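Local coordinates for NAD-dependent dehydrogenase (Rhizobium meliloti, PDB 4Z0P), which reduces glyoxylate and hydroxypyruvate with NADPH as the hydride donor, as a member of the D-isomer specific 2-hydroxyacid dehydrogenase family, at residues G163-G168 with L191-F196; L258-R263 with T281-A286. All coordinates share one frame; numbering follows the deposited sequence.

Interaction 1 (G163-G168 with L191-F196); sequences GFKVIG and LGRTDF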
ATOM      1  N   GLY A 163      -4.654  -9.399  -2.849  1.00 19.65           N
ATOM      2  CA  GLY A 163      -4.046 -10.693  -3.159  1.00 22.01           C
ATOM      3  C   GLY A 163      -3.459 -11.439  -1.968  1.00 21.56           C
ATOM      4  O   GLY A 163      -3.084 -12.598  -2.110  1.00 22.23           O
ATOM      5  N   PHE A 164      -3.339 -10.804  -0.793  1.00 19.01           N
ATOM      6  CA  PHE A 164      -2.831 -11.518   0.370  1.00 19.15           C
ATOM      7  C   PHE A 164      -3.747 -12.663   0.774  1.00 22.84           C
ATOM      8  O   PHE A 164      -4.964 -12.606   0.593  1.00 21.40           O
ATOM      9  CB  PHE A 164      -2.670 -10.586   1.574  1.00 19.26           C
ATOM     10  CG  PHE A 164      -1.545  -9.589   1.437  1.00 20.09           C
ATOM     11  CD1 PHE A 164      -0.248  -9.964   1.738  1.00 19.47           C
ATOM     12  CD2 PHE A 164      -1.793  -8.274   1.039  1.00 18.64           C
ATOM     13  CE1 PHE A 164       0.805  -9.067   1.609  1.00 19.76           C
ATOM     14  CE2 PHE A 164      -0.739  -7.369   0.914  1.00 19.23           C
ATOM     15  CZ  PHE A 164       0.556  -7.762   1.205  1.00 18.96           C
ATOM     16  N   LYS A 165      -3.149 -13.723   1.309  1.00 23.36           N
ATOM     17  CA  LYS A 165      -3.922 -14.702   2.068  1.00 23.06           C
ATOM     18  C   LYS A 165      -4.174 -14.075   3.413  1.00 21.94           C
ATOM     19  O   LYS A 165      -3.236 -13.577   4.040  1.00 23.31           O
ATOM     20  CB  LYS A 165      -3.140 -16.016   2.190  1.00 27.42           C
ATOM     21  CG  LYS A 165      -3.847 -17.084   3.007  1.00 38.71           C
ATOM     22  CD  LYS A 165      -4.820 -17.900   2.168  1.00 78.53           C
ATOM     23  CE  LYS A 165      -5.511 -18.957   3.013  1.00 62.58           C
ATOM     24  NZ  LYS A 165      -6.414 -18.351   4.026  1.00 81.61           N
ATOM     25  N   VAL A 166      -5.404 -14.124   3.894  1.00 19.94           N
ATOM     26  CA  VAL A 166      -5.742 -13.445   5.144  1.00 19.40           C
ATOM     27  C   VAL A 166      -6.501 -14.373   6.047  1.00 21.10           C
ATOM     28  O   VAL A 166      -7.440 -15.038   5.613  1.00 23.55           O
ATOM     29  CB  VAL A 166      -6.582 -12.167   4.889  1.00 20.70           C
ATOM     30  CG1 VAL A 166      -6.826 -11.450   6.202  1.00 25.54           C
ATOM     31  CG2 VAL A 166      -5.891 -11.231   3.914  1.00 23.66           C
ATOM     32  N   ILE A 167      -6.101 -14.393   7.307  1.00 19.83           N
ATOM     33  CA  ILE A 167      -6.852 -15.077   8.346  1.00 20.95           C
ATOM     34  C   ILE A 167      -7.022 -14.130   9.533  1.00 20.75           C
ATOM     35  O   ILE A 167      -6.240 -13.209   9.710  1.00 20.04           O
ATOM     36  CB  ILE A 167      -6.175 -16.402   8.783  1.00 23.73           C
ATOM     37  CG1 ILE A 167      -4.745 -16.167   9.324  1.00 22.32           C
ATOM     38  CG2 ILE A 167      -6.150 -17.371   7.619  1.00 27.90           C
ATOM     39  CD1 ILE A 167      -4.014 -17.416   9.770  1.00 24.73           C
ATOM     40  N   GLY A 168      -8.010 -14.428  10.372  1.00 22.63           N
ATOM     41  CA  GLY A 168      -8.345 -13.562  11.507  1.00 23.23           C
ATOM     42  C   GLY A 168      -8.523 -14.321  12.806  1.00 20.40           C
ATOM     43  O   GLY A 168      -8.871 -15.500  12.801  1.00 24.38           O
ATOM     44  N   LEU A 191      -1.528 -18.491  14.809  1.00 21.12           N
ATOM     45  CA  LEU A 191      -0.157 -17.946  14.812  1.00 22.16           C
ATOM     46  C   LEU A 191       0.768 -18.752  13.914  1.00 23.02           C
ATOM     47  O   LEU A 191       1.548 -18.176  13.155  1.00 22.03           O
ATOM     48  CB  LEU A 191       0.408 -17.912  16.233  1.00 22.58           C
ATOM     49  CG  LEU A 191      -0.279 -16.949  17.196  1.00 24.45           C
ATOM     50  CD1 LEU A 191       0.172 -17.225  18.623  1.00 23.17           C
ATOM     51  CD2 LEU A 191      -0.009 -15.489  16.830  1.00 21.78           C
ATOM     52  N   GLY A 192       0.670 -20.082  13.973  1.00 23.25           N
ATOM     53  CA  GLY A 192       1.548 -20.943  13.198  1.00 23.49           C
ATOM     54  C   GLY A 192       1.399 -20.816  11.692  1.00 23.15           C
ATOM     55  O   GLY A 192       2.306 -21.184  10.953  1.00 24.71           O
ATOM     56  N   ARG A 193       0.266 -20.279  11.239  1.00 23.48           N
ATOM     57  CA  ARG A 193       0.024 -19.992   9.822  1.00 24.44           C
ATOM     58  C   ARG A 193       0.395 -18.567   9.400  1.00 25.09           C
ATOM     59  O   ARG A 193       0.421 -18.283   8.205  1.00 25.30           O
ATOM     60  CB  ARG A 193      -1.455 -20.158   9.505  1.00 26.47           C
ATOM     61  CG  ARG A 193      -1.948 -21.580   9.579  1.00 30.94           C
ATOM     62  CD  ARG A 193      -3.419 -21.620   9.205  1.00 34.79           C
ATOM     63  NE  ARG A 193      -3.640 -21.220   7.818  1.00 34.68           N
ATOM     64  CZ  ARG A 193      -4.834 -21.040   7.253  1.00 39.84           C
ATOM     65  NH1 ARG A 193      -5.953 -21.184   7.952  1.00 31.81           N
ATOM     66  NH2 ARG A 193      -4.918 -20.699   5.978  1.00 36.97           N
ATOM     67  N   THR A 194       0.697 -17.690  10.356  1.00 21.13           N
ATOM     68  CA  THR A 194       0.794 -16.273  10.092  1.00 18.57           C
ATOM     69  C   THR A 194       2.220 -15.852   9.789  1.00 22.59           C
ATOM     70  O   THR A 194       3.106 -16.081  10.585  1.00 21.69           O
ATOM     71  CB  THR A 194       0.238 -15.464  11.279  1.00 21.82           C
ATOM     72  OG1 THR A 194      -1.166 -15.728  11.368  1.00 21.95           O
ATOM     73  CG2 THR A 194       0.467 -13.965  11.072  1.00 20.13           C
ATOM     74  N   ASP A 195       2.413 -15.211   8.637  1.00 20.12           N
ATOM     75  CA  ASP A 195       3.688 -14.585   8.273  1.00 19.16           C
ATOM     76  C   ASP A 195       3.791 -13.130   8.707  1.00 21.34           C
ATOM     77  O   ASP A 195       4.834 -12.698   9.194  1.00 21.85           O
ATOM     78  CB  ASP A 195       3.904 -14.645   6.749  1.00 20.72           C
ATOM     79  CG  ASP A 195       3.851 -16.059   6.184  1.00 25.36           C
ATOM     80  OD1 ASP A 195       4.559 -16.943   6.733  1.00 23.45           O
ATOM     81  OD2 ASP A 195       3.098 -16.306   5.177  1.00 23.27           O
ATOM     82  N   PHE A 196       2.746 -12.352   8.447  1.00 18.69           N
ATOM     83  CA  PHE A 196       2.656 -10.953   8.885  1.00 19.42           C
ATOM     84  C   PHE A 196       1.531 -10.876   9.907  1.00 20.13           C
ATOM     85  O   PHE A 196       0.367 -11.040   9.551  1.00 19.91           O
ATOM     86  CB  PHE A 196       2.280  -9.991   7.743  1.00 20.17           C
ATOM     87  CG  PHE A 196       3.318  -9.793   6.650  1.00 18.50           C
ATOM     88  CD1 PHE A 196       4.539 -10.462   6.609  1.00 21.38           C
ATOM     89  CD2 PHE A 196       3.013  -8.918   5.603  1.00 20.15           C
ATOM     90  CE1 PHE A 196       5.441 -10.233   5.566  1.00 23.21           C
ATOM     91  CE2 PHE A 196       3.905  -8.706   4.553  1.00 19.25           C
ATOM     92  CZ  PHE A 196       5.112  -9.365   4.537  1.00 22.17           C
TER
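Ile-167, on strand 165-169, meets Arg-193 and Thr-194 on the segment that links helix 187-193 to strand 196-199. From CB, which faces segment 191-196, its two branches part. CG2 of Ile-167 lies over one face of the Arg-193 guanidinium, 3.8 Å from NH1 and offset toward the rim of the group. CG1 occupies the crowded position between backbone N and carbonyl carbon (chi1 59°), and with chi2 extended it carries CD1 down to the aliphatic root of the arginine. There CD1 of Ile-167 lies 3.8 Å from CB of Arg-193 and 3.7 Å from OG1 of Thr-194, a hydroxyl already bonded to the carbonyl of Phe-190. An alanine in place of Ile-167 lacks both branches, which would probably open a gap beside Thr-194 and leave the guanidinium freer to turn. Beyond the isoleucine, NZ of Lys-165 comes within 3.4 Å of NH2 of Arg-193, two donors of like charge with no bond between them. Glu-180, on the neighbouring edge strand, forms salt bridges with both residues, and Tyr-182 also bonds the arginine. Deeper in, CE1 of Phe-164 approaches CE2 of Phe-196 at 4.3 Å. No hydrogen bond joins the segments directly; the contact rests on van der Waals packing, while the repulsion between the two cations is likely to be offset by the carboxylate of Glu-180.

Interaction 2 (L258-R263 with T281-A286); sequences LDVFER and TPHVAA. With NDP (NADPH dihydro-nicotinamide-adenine-dinucleotide phosphate), chain H; OXD (oxalic acid), chain C.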
ATOM      1  N   LEU A 258       5.358  -0.255  13.852  1.00 18.06           N
ATOM      2  CA  LEU A 258       4.741   0.124  15.127  1.00 18.44           C
ATOM      3  C   LEU A 258       4.202   1.536  15.022  1.00 16.96           C
ATOM      4  O   LEU A 258       4.969   2.487  14.784  1.00 19.20           O
ATOM      5  CB  LEU A 258       5.747   0.023  16.286  1.00 18.07           C
ATOM      6  CG  LEU A 258       6.379  -1.379  16.458  1.00 19.83           C
ATOM      7  CD1 LEU A 258       7.480  -1.337  17.508  1.00 22.32           C
ATOM      8  CD2 LEU A 258       5.308  -2.412  16.833  1.00 21.85           C
ATOM      9  N   ASP A 259       2.891   1.671  15.219  1.00 18.07           N
ATOM     10  CA  ASP A 259       2.215   2.962  15.310  1.00 18.37           C
ATOM     11  C   ASP A 259       1.942   3.365  16.749  1.00 20.72           C
ATOM     12  O   ASP A 259       1.576   4.510  17.014  1.00 19.42           O
ATOM     13  CB  ASP A 259       0.877   2.918  14.575  1.00 16.85           C
ATOM     14  CG  ASP A 259       0.259   4.305  14.398  1.00 17.93           C
ATOM     15  OD1 ASP A 259       0.931   5.238  13.835  1.00 18.53           O
ATOM     16  OD2 ASP A 259      -0.914   4.470  14.834  1.00 18.99           O
ATOM     17  N   VAL A 260       2.054   2.394  17.659  1.00 18.91           N
ATOM     18  CA  VAL A 260       1.630   2.554  19.069  1.00 18.00           C
ATOM     19  C   VAL A 260       2.703   1.972  19.970  1.00 19.96           C
ATOM     20  O   VAL A 260       3.411   1.034  19.572  1.00 20.87           O
ATOM     21  CB  VAL A 260       0.247   1.915  19.329  1.00 19.67           C
ATOM     22  CG1 VAL A 260      -0.818   2.625  18.507  1.00 20.43           C
ATOM     23  CG2 VAL A 260       0.258   0.433  18.994  1.00 21.39           C
ATOM     24  N   PHE A 261       2.852   2.566  21.152  1.00 19.56           N
ATOM     25  CA  PHE A 261       3.942   2.272  22.062  1.00 20.36           C
ATOM     26  C   PHE A 261       3.473   2.237  23.511  1.00 22.38           C
ATOM     27  O   PHE A 261       2.499   2.867  23.861  1.00 21.57           O
ATOM     28  CB  PHE A 261       5.082   3.285  21.881  1.00 20.67           C
ATOM     29  CG  PHE A 261       5.631   3.255  20.497  1.00 20.28           C
ATOM     30  CD1 PHE A 261       6.608   2.349  20.148  1.00 19.84           C
ATOM     31  CD2 PHE A 261       5.048   4.038  19.499  1.00 22.74           C
ATOM     32  CE1 PHE A 261       7.050   2.279  18.830  1.00 22.58           C
ATOM     33  CE2 PHE A 261       5.488   3.976  18.181  1.00 22.10           C
ATOM     34  CZ  PHE A 261       6.476   3.082  17.857  1.00 20.47           C
ATOM     35  N   GLU A 262       4.187   1.470  24.322  1.00 22.42           N
ATOM     36  CA  GLU A 262       3.841   1.320  25.743  1.00 23.05           C
ATOM     37  C   GLU A 262       3.792   2.666  26.464  1.00 28.13           C
ATOM     38  O   GLU A 262       2.954   2.859  27.353  1.00 25.42           O
ATOM     39  CB  GLU A 262       4.817   0.373  26.455  1.00 23.96           C
ATOM     40  CG  GLU A 262       4.758  -1.078  26.015  1.00 24.78           C
ATOM     41  CD  GLU A 262       5.633  -1.957  26.886  1.00 37.27           C
ATOM     42  OE1 GLU A 262       5.317  -2.144  28.080  1.00 30.85           O
ATOM     43  OE2 GLU A 262       6.628  -2.470  26.387  1.00 25.83           O
ATOM     44  N   ARG A 263       4.688   3.586  26.103  1.00 21.45           N
ATOM     45  CA  ARG A 263       4.686   4.937  26.644  1.00 24.16           C
ATOM     46  C   ARG A 263       4.796   5.908  25.480  1.00 28.45           C
ATOM     47  O   ARG A 263       5.797   5.884  24.753  1.00 31.00           O
ATOM     48  CB  ARG A 263       5.859   5.147  27.624  1.00 26.89           C
ATOM     49  CG  ARG A 263       5.748   4.317  28.902  1.00 41.82           C
ATOM     50  N   THR A 281       5.597   5.171  13.290  1.00 18.96           N
ATOM     51  CA  THR A 281       4.703   6.288  13.078  1.00 18.96           C
ATOM     52  C   THR A 281       4.120   6.727  14.409  1.00 20.12           C
ATOM     53  O   THR A 281       3.959   5.902  15.320  1.00 19.39           O
ATOM     54  CB  THR A 281       3.606   5.998  12.018  1.00 18.47           C
ATOM     55  OG1 THR A 281       2.947   4.741  12.292  1.00 18.73           O
ATOM     56  CG2 THR A 281       4.191   6.017  10.610  1.00 19.71           C
ATOM     57  N   PRO A 282       3.830   8.039  14.543  1.00 18.17           N
ATOM     58  CA  PRO A 282       3.501   8.580  15.883  1.00 17.02           C
ATOM     59  C   PRO A 282       2.012   8.517  16.225  1.00 20.76           C
ATOM     60  O   PRO A 282       1.349   9.549  16.422  1.00 19.54           O
ATOM     61  CB  PRO A 282       4.021  10.005  15.780  1.00 19.86           C
ATOM     62  CG  PRO A 282       3.793  10.359  14.324  1.00 21.57           C
ATOM     63  CD  PRO A 282       4.209   9.115  13.604  1.00 18.39           C
ATOM     64  N   HIS A 283       1.486   7.302  16.280  1.00 18.42           N
ATOM     65  CA  HIS A 283       0.076   7.060  16.594  1.00 17.99           C
ATOM     66  C   HIS A 283      -0.844   7.849  15.660  1.00 20.68           C
ATOM     67  O   HIS A 283      -1.683   8.661  16.078  1.00 20.03           O
ATOM     68  CB  HIS A 283      -0.193   7.318  18.061  1.00 19.61           C
ATOM     69  CG  HIS A 283      -1.469   6.720  18.553  1.00 19.77           C
ATOM     70  ND1 HIS A 283      -1.628   6.330  19.861  1.00 24.73           N
ATOM     71  CD2 HIS A 283      -2.643   6.449  17.935  1.00 23.90           C
ATOM     72  CE1 HIS A 283      -2.845   5.852  20.034  1.00 24.47           C
ATOM     73  NE2 HIS A 283      -3.477   5.909  18.882  1.00 21.97           N
ATOM     74  N   VAL A 284      -0.633   7.604  14.373  1.00 18.59           N
ATOM     75  CA  VAL A 284      -1.356   8.237  13.278  1.00 18.75           C
ATOM     76  C   VAL A 284      -1.974   7.224  12.293  1.00 19.14           C
ATOM     77  O   VAL A 284      -2.329   7.573  11.154  1.00 20.43           O
ATOM     78  CB  VAL A 284      -0.444   9.233  12.510  1.00 20.41           C
ATOM     79  CG1 VAL A 284      -0.175  10.471  13.351  1.00 19.82           C
ATOM     80  CG2 VAL A 284       0.867   8.587  12.043  1.00 21.23           C
ATOM     81  N   ALA A 285      -2.133   5.955  12.692  1.00 18.63           N
ATOM     82  CA  ALA A 285      -2.610   4.971  11.722  1.00 18.80           C
ATOM     83  C   ALA A 285      -4.007   5.355  11.213  1.00 20.34           C
ATOM     84  O   ALA A 285      -4.271   5.255  10.020  1.00 19.73           O
ATOM     85  CB  ALA A 285      -2.616   3.567  12.305  1.00 18.69           C
ATOM     86  N   ALA A 286      -4.870   5.829  12.113  1.00 19.57           N
ATOM     87  CA  ALA A 286      -6.177   6.330  11.671  1.00 19.45           C
ATOM     88  C   ALA A 286      -6.535   7.557  12.471  1.00 20.91           C
ATOM     89  O   ALA A 286      -6.978   7.454  13.629  1.00 23.77           O
ATOM     90  CB  ALA A 286      -7.234   5.255  11.813  1.00 21.56           C
TER
HETATM   91  PA  NDP H 407     -13.926  -3.325  17.854  1.00 22.22           P
HETATM   92  O1A NDP H 407     -14.530  -3.283  19.249  1.00 23.33           O
HETATM   93  O2A NDP H 407     -14.860  -3.206  16.696  1.00 20.98           O
HETATM   94  O5B NDP H 407     -13.155  -4.705  17.748  1.00 22.21           O
HETATM   95  C5B NDP H 407     -12.347  -5.241  18.774  1.00 22.18           C
HETATM   96  C4B NDP H 407     -11.999  -6.656  18.402  1.00 20.95           C
HETATM   97  O4B NDP H 407     -11.051  -7.118  19.361  1.00 22.00           O
HETATM   98  C3B NDP H 407     -13.178  -7.626  18.452  1.00 26.81           C
HETATM   99  O3B NDP H 407     -13.011  -8.562  17.392  1.00 25.11           O
HETATM  100  C2B NDP H 407     -13.008  -8.302  19.795  1.00 21.31           C
HETATM  101  O2B NDP H 407     -13.537  -9.611  19.878  1.00 25.18           O
HETATM  102  C1B NDP H 407     -11.505  -8.363  19.864  1.00 22.35           C
HETATM  103  N9A NDP H 407     -11.072  -8.579  21.255  1.00 22.60           N
HETATM  104  C8A NDP H 407     -11.164  -7.768  22.328  1.00 23.91           C
HETATM  105  N7A NDP H 407     -10.670  -8.288  23.429  1.00 24.20           N
HETATM  106  C5A NDP H 407     -10.229  -9.521  23.039  1.00 21.99           C
HETATM  107  C6A NDP H 407      -9.621 -10.587  23.732  1.00 27.11           C
HETATM  108  N6A NDP H 407      -9.324 -10.525  25.051  1.00 25.74           N
HETATM  109  N1A NDP H 407      -9.300 -11.713  23.036  1.00 26.72           N
HETATM  110  C2A NDP H 407      -9.594 -11.770  21.728  1.00 29.50           C
HETATM  111  N3A NDP H 407     -10.175 -10.832  20.973  1.00 22.91           N
HETATM  112  C4A NDP H 407     -10.460  -9.717  21.694  1.00 21.86           C
HETATM  113  O3  NDP H 407     -12.782  -2.186  17.881  1.00 20.43           O
HETATM  114  PN  NDP H 407     -12.256  -1.449  16.534  1.00 21.03           P
HETATM  115  O1N NDP H 407     -11.950  -2.458  15.479  1.00 21.42           O
HETATM  116  O2N NDP H 407     -13.135  -0.297  16.199  1.00 19.75           O
HETATM  117  O5D NDP H 407     -10.938  -0.799  17.146  1.00 20.48           O
HETATM  118  C5D NDP H 407      -9.908  -1.643  17.621  1.00 19.33           C
HETATM  119  C4D NDP H 407      -8.853  -0.838  18.365  1.00 20.88           C
HETATM  120  O4D NDP H 407      -8.021  -0.131  17.443  1.00 20.78           O
HETATM  121  C3D NDP H 407      -9.357   0.271  19.279  1.00 21.22           C
HETATM  122  O3D NDP H 407      -9.805  -0.268  20.539  1.00 21.88           O
HETATM  123  C2D NDP H 407      -8.177   1.208  19.449  1.00 19.17           C
HETATM  124  O2D NDP H 407      -7.391   0.827  20.592  1.00 21.64           O
HETATM  125  C1D NDP H 407      -7.373   0.909  18.157  1.00 19.03           C
HETATM  126  N1N NDP H 407      -7.245   2.079  17.285  1.00 18.19           N
HETATM  127  C2N NDP H 407      -6.000   2.631  17.009  1.00 19.14           C
HETATM  128  C3N NDP H 407      -5.857   3.707  16.185  1.00 19.34           C
HETATM  129  C7N NDP H 407      -4.522   4.231  15.746  1.00 19.89           C
HETATM  130  O7N NDP H 407      -4.484   5.365  15.229  1.00 21.15           O
HETATM  131  N7N NDP H 407      -3.437   3.510  15.928  1.00 18.97           N
HETATM  132  C4N NDP H 407      -7.068   4.348  15.615  1.00 21.07           C
HETATM  133  C5N NDP H 407      -8.355   3.705  15.977  1.00 19.76           C
HETATM  134  C6N NDP H 407      -8.414   2.630  16.741  1.00 19.04           C
HETATM  135  P2B NDP H 407     -15.125  -9.863  19.968  1.00 37.25           P
HETATM  136  O1X NDP H 407     -15.620  -9.547  18.580  1.00 63.70           O
HETATM  137  O2X NDP H 407     -15.183 -11.343  20.302  1.00 36.38           O
HETATM  138  O3X NDP H 407     -15.650  -8.966  21.025  1.00 31.15           O
HETATM  139  C1  OXD C 402      -8.376   5.885  18.424  1.00 25.54           C
HETATM  140  C2  OXD C 402      -6.977   6.295  18.378  1.00 28.56           C
HETATM  141  O3  OXD C 402      -9.196   6.334  17.583  1.00 22.03           O
HETATM  142  O4  OXD C 402      -6.681   7.417  17.943  1.00 31.04           O
HETATM  143  O5  OXD C 402      -8.720   5.094  19.328  1.00 24.23           O
HETATM  144  O6  OXD C 402      -6.099   5.518  18.781  1.00 23.57           O
HETATM  145  O   HOH W   1       4.601   2.578  11.348  1.00 20.24           O
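Asp-259 sends its carboxylate into the loop 281-286, where both oxygens are gripped. OD1 of Asp-259 accepts two hydrogen bonds: the hydroxyl OG1 of Thr-281, 2.6 Å away, reaches its anti side, and the amide N of Val-284, at 2.9 Å, uses the syn lone pair. OD2 of Asp-259 is met from above the carboxylate plane by the amide N of Ala-285, and nearly straight on, at 171°, by the carboxamide N7N of NADPH, 2.9 Å away. CG of Asp-259 stands anti to its backbone N (chi1 -169°), which turns the carboxylate toward these amides. Trp-106 also bonds the Thr-281 hydroxyl.

The main chains add a bond of 3.1 Å from Thr-281 N to Leu-258 O and a weak one from His-283 N to Asp-259 O. A water donates to Thr-281 OG1 and weakly to Leu-258 O. At the oxygen of the same carboxamide, Ala-286 N donates to O7N, so the two segments hold this group from both its nitrogen and its oxygen and would restrict its rotation.

His-283 reaches past the carboxamide to the oxalate, its NE2 donating to O6 at 2.7 Å, in the plane of the ring. Glu-264 is the partner of its ND1. CG1 of Val-260 lies over the centre of the His-283 imidazole, a CH-pi contact 4.0 Å from the centroid. Farther out, the ring of Phe-261 meets Thr-281 O at its edge, through CE2. This is the nicotinamide end of a Rossmann-type cofactor site, with histidine and carboxamide side by side at the oxalate pocket.

How the interactions relate
Both contacts belong to the Rossmann-type domain that binds NADPH, and they sit toward opposite ends of its parallel seven-stranded sheet. Interaction 1 involves strand 165-169, next to the edge strand 180-182, whereas interaction 2 is formed by loops that follow strands 255-258 and 278-280, the last of these being the other edge. They come in series along the chain, interaction 1 closing before interaction 2 opens. Their centres are 22 Å apart and their nearest atoms about 12 Å, without touching. Interaction 1 packs a strand against the connection between helix 187-193 and strand 196-199, away from the cofactor, while interaction 2 lines the site where the nicotinamide and the adjacent oxalate bind.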